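Putative amidohydrolase (Unidentified, PDB 3FEQ) acts as a prolidase of the amidohydrolase superfamily, a zinc-dependent enzyme that hydrolyses dipeptides ending in proline. Local coordinates at the interface of chains A and B. Residues are numbered along the deposited sequence; one frame, centred on the assembly and turned at random. Chains: chain A/B, Putative amidohydrolase.

Contact 1: the interface of chains A and B. Residues chain A 172, 175, 179, 220; chain B 138, 169-170, 209-210, 213.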
# COMPACT_ATOMS: atom_id res chain seq x y z
N GLU A 172 0.17 -12.84 -17.12
CA GLU A 172 0.07 -11.40 -17.18
C GLU A 172 1.37 -10.73 -16.74
O GLU A 172 1.80 -9.73 -17.35
CB GLU A 172 -1.14 -10.89 -16.39
CG GLU A 172 -2.49 -11.44 -16.89
CD GLU A 172 -2.76 -11.21 -18.40
OE1 GLU A 172 -3.91 -11.44 -18.85
OE2 GLU A 172 -1.84 -10.80 -19.15
N ARG A 175 3.99 -11.19 -19.56
CA ARG A 175 3.52 -10.35 -20.65
C ARG A 175 3.95 -8.93 -20.43
O ARG A 175 4.60 -8.34 -21.30
CB ARG A 175 2.01 -10.40 -20.81
CG ARG A 175 1.59 -10.94 -22.13
CD ARG A 175 0.25 -10.42 -22.55
NE ARG A 175 -0.87 -11.22 -22.06
CZ ARG A 175 -1.27 -12.39 -22.57
NH1 ARG A 175 -2.34 -12.99 -22.06
NH2 ARG A 175 -0.59 -12.97 -23.56
N ARG A 179 6.70 -6.42 -22.44
CA ARG A 179 6.36 -5.09 -22.95
C ARG A 179 7.22 -3.98 -22.34
O ARG A 179 7.63 -3.06 -23.04
CB ARG A 179 4.87 -4.79 -22.74
CG ARG A 179 3.97 -5.82 -23.36
CD ARG A 179 2.53 -5.41 -23.32
NE ARG A 179 1.72 -6.44 -23.94
CZ ARG A 179 0.43 -6.63 -23.70
NH1 ARG A 179 -0.20 -5.85 -22.83
NH2 ARG A 179 -0.23 -7.58 -24.34
N GLU A 220 4.64 -11.96 -27.24
CA GLU A 220 4.95 -10.55 -27.08
C GLU A 220 6.26 -10.17 -27.75
O GLU A 220 6.38 -9.07 -28.29
CB GLU A 220 4.98 -10.17 -25.61
CG GLU A 220 3.65 -10.33 -24.91
CD GLU A 220 2.57 -9.41 -25.46
OE1 GLU A 220 2.82 -8.19 -25.61
OE2 GLU A 220 1.45 -9.91 -25.73
N GLN B 138 -1.54 -0.76 -24.51
CA GLN B 138 -0.60 -1.58 -23.74
C GLN B 138 0.60 -0.72 -23.37
O GLN B 138 0.73 0.42 -23.83
CB GLN B 138 -0.14 -2.80 -24.54
CG GLN B 138 0.40 -2.48 -25.91
CD GLN B 138 1.52 -3.39 -26.32
OE1 GLN B 138 1.29 -4.45 -26.91
NE2 GLN B 138 2.74 -3.00 -25.99
N ASP B 169 -2.67 -3.36 -19.29
CA ASP B 169 -2.21 -4.59 -19.88
C ASP B 169 -2.94 -5.73 -19.20
O ASP B 169 -3.39 -5.59 -18.04
CB ASP B 169 -0.70 -4.74 -19.66
CG ASP B 169 0.09 -3.53 -20.15
OD1 ASP B 169 0.64 -3.60 -21.28
OD2 ASP B 169 0.15 -2.52 -19.40
N GLY B 170 -3.10 -6.83 -19.93
CA GLY B 170 -3.59 -8.05 -19.33
C GLY B 170 -5.07 -8.23 -19.53
O GLY B 170 -5.81 -7.25 -19.67
N TYR B 209 -1.16 -5.55 -28.23
CA TYR B 209 -2.18 -6.34 -27.52
C TYR B 209 -2.25 -7.78 -28.01
O TYR B 209 -2.27 -8.04 -29.21
CB TYR B 209 -3.58 -5.70 -27.59
CG TYR B 209 -3.84 -4.66 -26.53
CD1 TYR B 209 -4.29 -3.39 -26.86
CD2 TYR B 209 -3.62 -4.94 -25.18
CE1 TYR B 209 -4.52 -2.41 -25.88
CE2 TYR B 209 -3.85 -3.99 -24.19
CZ TYR B 209 -4.30 -2.72 -24.55
OH TYR B 209 -4.53 -1.78 -23.57
N SER B 210 -2.33 -8.70 -27.08
CA SER B 210 -2.55 -10.09 -27.42
C SER B 210 -3.98 -10.29 -27.91
O SER B 210 -4.86 -9.48 -27.60
CB SER B 210 -2.30 -10.94 -26.20
OG SER B 210 -3.30 -10.68 -25.24
N GLU B 213 -6.36 -10.38 -25.10
CA GLU B 213 -6.72 -9.05 -24.64
C GLU B 213 -7.78 -8.41 -25.54
O GLU B 213 -8.88 -8.08 -25.07
CB GLU B 213 -5.48 -8.17 -24.48
CG GLU B 213 -4.67 -8.48 -23.21
CD GLU B 213 -3.22 -8.04 -23.31
OE1 GLU B 213 -2.72 -7.40 -22.36
OE2 GLU B 213 -2.59 -8.27 -24.36
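A polar, charge-paired interface between two copies of the amidohydrolase is formed where A:Arg179, on helix 171-183, meets B:Glu213 and B:Asp169 of chain B, and it probably helps hold together the deposited assembly of eight copies. A:Arg179 and B:Glu213 meet tip to tip, end-on, with guanidinium and carboxylate planes 24° apart. A:Arg179 NH1 donates to B:Glu213 OE1 at 3.0 Å, and NH2 pairs with OE2, each oxygen using its syn lone pair. NH1 of A:Arg179 also reaches the anti lone pair of B:Asp169 OD1, 2.9 Å away in the guanidinium plane. The arginine chain is extended from CG to NE (chi3 179°), which carries its head across the boundary. A:Glu220 of the same chain helps fix the rotation side-on: A:Arg179 NE binds A:Glu220 OE1 at 2.7 Å and A:Arg179 NH2 donates to A:Glu220 OE2 at 3.2 Å, both from above the carboxylate plane. One guanidinium face is stacked by the amide of B:Gln138, whose OE1 lies 3.6 Å from A:Arg179 NE and accepts from B:Tyr209 N. B:Glu213 is steadied within chain B by B:Gly170 N on OE1 and by N and OG of B:Ser210 on OE2. Nearby, B:Ser210 OG sits over the guanidinium centre of A:Arg175, 3.8 Å from CZ, while A:Arg175 NE is bridged to A:Glu172 OE2. The site thus joins a helix of one subunit to acceptors held by bonds within its neighbour, which may set them in place.

Contact 2: the interface of chains A and B. Residues chain A 222-225; chain B 205-206, 236.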
# COMPACT_ATOMS: atom_id res chain seq x y z
N GLU A 222 7.37 -11.67 -30.58
CA GLU A 222 7.07 -11.69 -32.01
C GLU A 222 6.24 -10.48 -32.40
O GLU A 222 6.46 -9.88 -33.44
CB GLU A 222 6.33 -12.97 -32.38
CG GLU A 222 7.23 -14.18 -32.51
CD GLU A 222 6.49 -15.43 -33.03
OE1 GLU A 222 5.38 -15.28 -33.57
OE2 GLU A 222 7.03 -16.55 -32.90
N ALA A 223 5.31 -10.09 -31.53
CA ALA A 223 4.59 -8.84 -31.71
C ALA A 223 5.49 -7.60 -31.79
O ALA A 223 5.06 -6.58 -32.31
CB ALA A 223 3.57 -8.67 -30.61
N ALA A 224 6.72 -7.67 -31.30
CA ALA A 224 7.63 -6.54 -31.41
C ALA A 224 8.70 -6.81 -32.44
O ALA A 224 9.75 -6.15 -32.47
CB ALA A 224 8.25 -6.19 -30.04
N ASN A 225 8.42 -7.76 -33.31
CA ASN A 225 9.34 -8.11 -34.40
C ASN A 225 10.75 -8.45 -33.91
O ASN A 225 11.74 -7.99 -34.48
CB ASN A 225 9.32 -7.05 -35.52
CG ASN A 225 7.91 -6.84 -36.11
OD1 ASN A 225 7.19 -7.80 -36.44
ND2 ASN A 225 7.52 -5.58 -36.27
N ALA B 205 5.18 -0.69 -37.92
CA ALA B 205 5.08 -2.05 -38.46
C ALA B 205 4.52 -3.10 -37.50
O ALA B 205 3.96 -4.11 -37.95
CB ALA B 205 6.43 -2.51 -39.02
N ASN B 206 4.66 -2.90 -36.20
CA ASN B 206 4.30 -3.98 -35.28
C ASN B 206 3.00 -3.83 -34.48
O ASN B 206 2.45 -2.75 -34.35
CB ASN B 206 5.47 -4.43 -34.40
CG ASN B 206 6.08 -3.30 -33.61
OD1 ASN B 206 7.16 -2.81 -33.96
ND2 ASN B 206 5.43 -2.90 -32.52
N ARG B 236 -1.51 -6.92 -41.49
CA ARG B 236 -1.27 -7.89 -40.42
C ARG B 236 -2.00 -7.48 -39.15
O ARG B 236 -2.77 -8.28 -38.58
CB ARG B 236 0.23 -7.98 -40.14
CG ARG B 236 0.62 -9.00 -39.07
CD ARG B 236 2.13 -9.06 -38.87
NE ARG B 236 2.49 -9.26 -37.47
CZ ARG B 236 3.63 -8.85 -36.92
NH1 ARG B 236 3.88 -9.07 -35.63
NH2 ARG B 236 4.53 -8.22 -37.65
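A:Asn225, just past the C-terminal end of helix 211-223, meets B:Asn206 and B:Arg236 at this contact between two amidohydrolase-superfamily subunits. These three residues bury 57, 42 and 39 Å² respectively. The directed interaction is a hydrogen bond of 3.0 Å from B:Arg236 NH2 to A:Asn225 OD1. It is nearly straight, 165° at the hydrogen, and lands on a lone pair in the carbonyl plane of the amide, while the acceptor lies close to the guanidinium plane. The two flat groups are nevertheless turned 69° apart, so the asparagine presents its oxygen at the edge of the guanidinium instead of stacking on it. B:Arg236 rises from helix 235-243 with CG anti to its backbone N (chi1 -178°), stays extended through CD and bends at chi3 to bring NH2 to the amide. Its other terminal nitrogen, NH1, passes 3.5 Å from the backbone O of A:Glu222, a polar approach near the helix end.

On the ND2 side of the A:Asn225 amide, B:Asn206 packs with its CB 3.8 Å from A:Asn225 CG. The two asparagine amides are steeply inclined to one another, and B:Asn206 OD1 remains 3.6 Å from A:Asn225 ND2. Backbone of A:Ala223 and A:Ala224 borders the B:Asn206 side chain, with A:Ala223 O 3.7 Å from its ND2; B:Ala205 flanks the A:Asn225 amide.

Contact 3: the interface of chains A and B. Residues chain A 180, 183-184; chain B 139-140, 146-148, 152-153, 201.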
# COMPACT_ATOMS: atom_id res chain seq x y z
N GLU A 180 7.52 -4.09 -21.06
CA GLU A 180 8.45 -3.20 -20.40
C GLU A 180 9.85 -3.27 -20.99
O GLU A 180 10.40 -2.23 -21.39
CB GLU A 180 8.51 -3.51 -18.91
CG GLU A 180 7.22 -3.16 -18.18
CD GLU A 180 7.18 -3.74 -16.80
OE1 GLU A 180 6.56 -3.12 -15.91
OE2 GLU A 180 7.80 -4.82 -16.60
N GLN A 183 9.89 -1.68 -24.40
CA GLN A 183 9.82 -0.24 -24.21
C GLN A 183 11.18 0.36 -23.81
O GLN A 183 11.60 1.40 -24.35
CB GLN A 183 8.76 0.12 -23.17
CG GLN A 183 8.17 1.51 -23.37
CD GLN A 183 9.01 2.60 -22.73
OE1 GLN A 183 9.89 2.33 -21.91
NE2 GLN A 183 8.74 3.85 -23.11
N LYS A 184 11.90 -0.31 -22.91
CA LYS A 184 13.23 0.15 -22.53
C LYS A 184 14.24 -0.12 -23.62
O LYS A 184 15.39 0.30 -23.53
CB LYS A 184 13.69 -0.49 -21.22
CG LYS A 184 13.00 0.04 -19.96
CD LYS A 184 13.57 -0.66 -18.73
CE LYS A 184 12.51 -1.11 -17.74
NZ LYS A 184 13.04 -2.21 -16.88
N THR B 139 1.45 -1.25 -22.52
CA THR B 139 2.67 -0.57 -22.14
C THR B 139 3.56 -0.39 -23.37
O THR B 139 3.71 -1.31 -24.18
CB THR B 139 3.41 -1.35 -21.02
OG1 THR B 139 2.58 -1.42 -19.86
CG2 THR B 139 4.70 -0.65 -20.64
N GLY B 140 4.09 0.81 -23.53
CA GLY B 140 4.96 1.12 -24.65
C GLY B 140 4.18 1.25 -25.93
O GLY B 140 4.76 1.30 -27.02
N ARG B 146 5.59 7.78 -22.61
CA ARG B 146 6.79 7.81 -21.79
C ARG B 146 8.01 7.65 -22.67
O ARG B 146 8.02 6.84 -23.58
CB ARG B 146 6.75 6.73 -20.71
CG ARG B 146 5.82 7.09 -19.56
CD ARG B 146 5.67 5.96 -18.57
NE ARG B 146 4.92 4.84 -19.13
CZ ARG B 146 4.58 3.75 -18.44
NH1 ARG B 146 4.91 3.64 -17.16
NH2 ARG B 146 3.91 2.77 -19.03
N PRO B 147 9.03 8.49 -22.42
CA PRO B 147 10.25 8.40 -23.22
C PRO B 147 11.00 7.12 -22.90
O PRO B 147 10.80 6.53 -21.84
CB PRO B 147 11.04 9.64 -22.78
CG PRO B 147 10.54 9.95 -21.41
CD PRO B 147 9.10 9.55 -21.40
N ARG B 148 11.83 6.66 -23.84
CA ARG B 148 12.65 5.47 -23.64
C ARG B 148 13.63 5.69 -22.48
O ARG B 148 14.71 6.24 -22.67
CB ARG B 148 13.40 5.18 -24.94
CG ARG B 148 14.22 3.94 -24.95
CD ARG B 148 14.30 3.43 -26.36
NE ARG B 148 13.06 2.76 -26.72
CZ ARG B 148 12.94 1.92 -27.74
NH1 ARG B 148 13.99 1.66 -28.51
NH2 ARG B 148 11.78 1.34 -27.99
N LEU B 152 13.03 3.19 -17.39
CA LEU B 152 12.23 4.27 -16.82
C LEU B 152 11.14 3.71 -15.90
O LEU B 152 11.41 3.32 -14.76
CB LEU B 152 11.58 5.11 -17.93
CG LEU B 152 11.36 6.61 -17.73
CD1 LEU B 152 9.99 7.02 -18.27
CD2 LEU B 152 11.54 7.06 -16.27
N GLU B 153 9.90 3.73 -16.40
CA GLU B 153 8.77 2.99 -15.84
C GLU B 153 8.29 3.37 -14.45
O GLU B 153 8.18 2.51 -13.58
CB GLU B 153 8.99 1.49 -15.94
CG GLU B 153 8.17 0.83 -17.03
CD GLU B 153 8.52 1.34 -18.42
OE1 GLU B 153 8.29 2.53 -18.70
OE2 GLU B 153 9.00 0.53 -19.24
N THR B 201 7.86 5.40 -28.86
CA THR B 201 8.65 4.16 -28.82
C THR B 201 8.27 3.06 -29.82
O THR B 201 9.08 2.17 -30.09
CB THR B 201 8.72 3.54 -27.39
OG1 THR B 201 7.40 3.28 -26.90
CG2 THR B 201 9.43 4.48 -26.44
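Packing of A:Gln183 against a set of chain B loops dominates this helix-end-to-loop contact between two amidohydrolase subunits; the residue buries 104 Å², compared with 68 Å² for B:Glu153. In the apolar contact, the methylene CG of A:Gln183 rests 3.5 Å from B:Gly140 CA, where the glycine has no side chain to intervene. The glutamine reaches this place with CG anti to its backbone N (chi1 -153°), and a bend at chi2 (-84°) brings the amide between B:Thr201 and B:Glu153. Van der Waals packing adds the methyl CG2 of B:Thr201, 3.5 Å from A:Gln183 NE2, and the aliphatic part of A:Lys184, whose CG is 4.1 Å from the backbone N of B:Leu152.

Polar evidence is thinner. B:Arg148 NE gives a weak hydrogen bond to the backbone O of A:Gln183, 3.1 Å long but only 120° at the hydrogen, near the end of helix 171-183. A:Gln183 NE2 is also near B:Arg146 O, yet its N-H points elsewhere and no bond results. A:Gln183 OE1 and B:Glu153 OE2, 3.3 Å apart, can both only accept as modelled, so no hydrogen bond forms and the pairing is doubtful.

Charged groups lie farther apart. Within chain B, B:Glu153 OE1 lies over one face of the B:Arg146 guanidinium, offset toward its rim, in a salt bridge of 3.9 Å to NH1. A:Lys184 NZ, 5.4 Å from B:Glu153 OE2, might lend weak attraction. The site seats a helix end mainly by packing around A:Gln183, and may support the assembly.

Centres of the C-alpha atoms lie about 13 Å apart for contacts 1 and 2, 14 Å for contacts 1 and 3, and 16 Å for contacts 2 and 3, so the three form one compact patch. On chain A, helix 171-183 runs through contacts 1 and 3, whereas helix 211-223 serves contacts 1 and 2. On chain B, neighbouring residues 138 and 139 divide between contacts 1 and 3, and segment 201-213 touches all three. Helix 211-223 contributes from both chains. Separately, the whole interface, of which this patch is a part, is not an exact two-fold within the deposited assembly of eight copies.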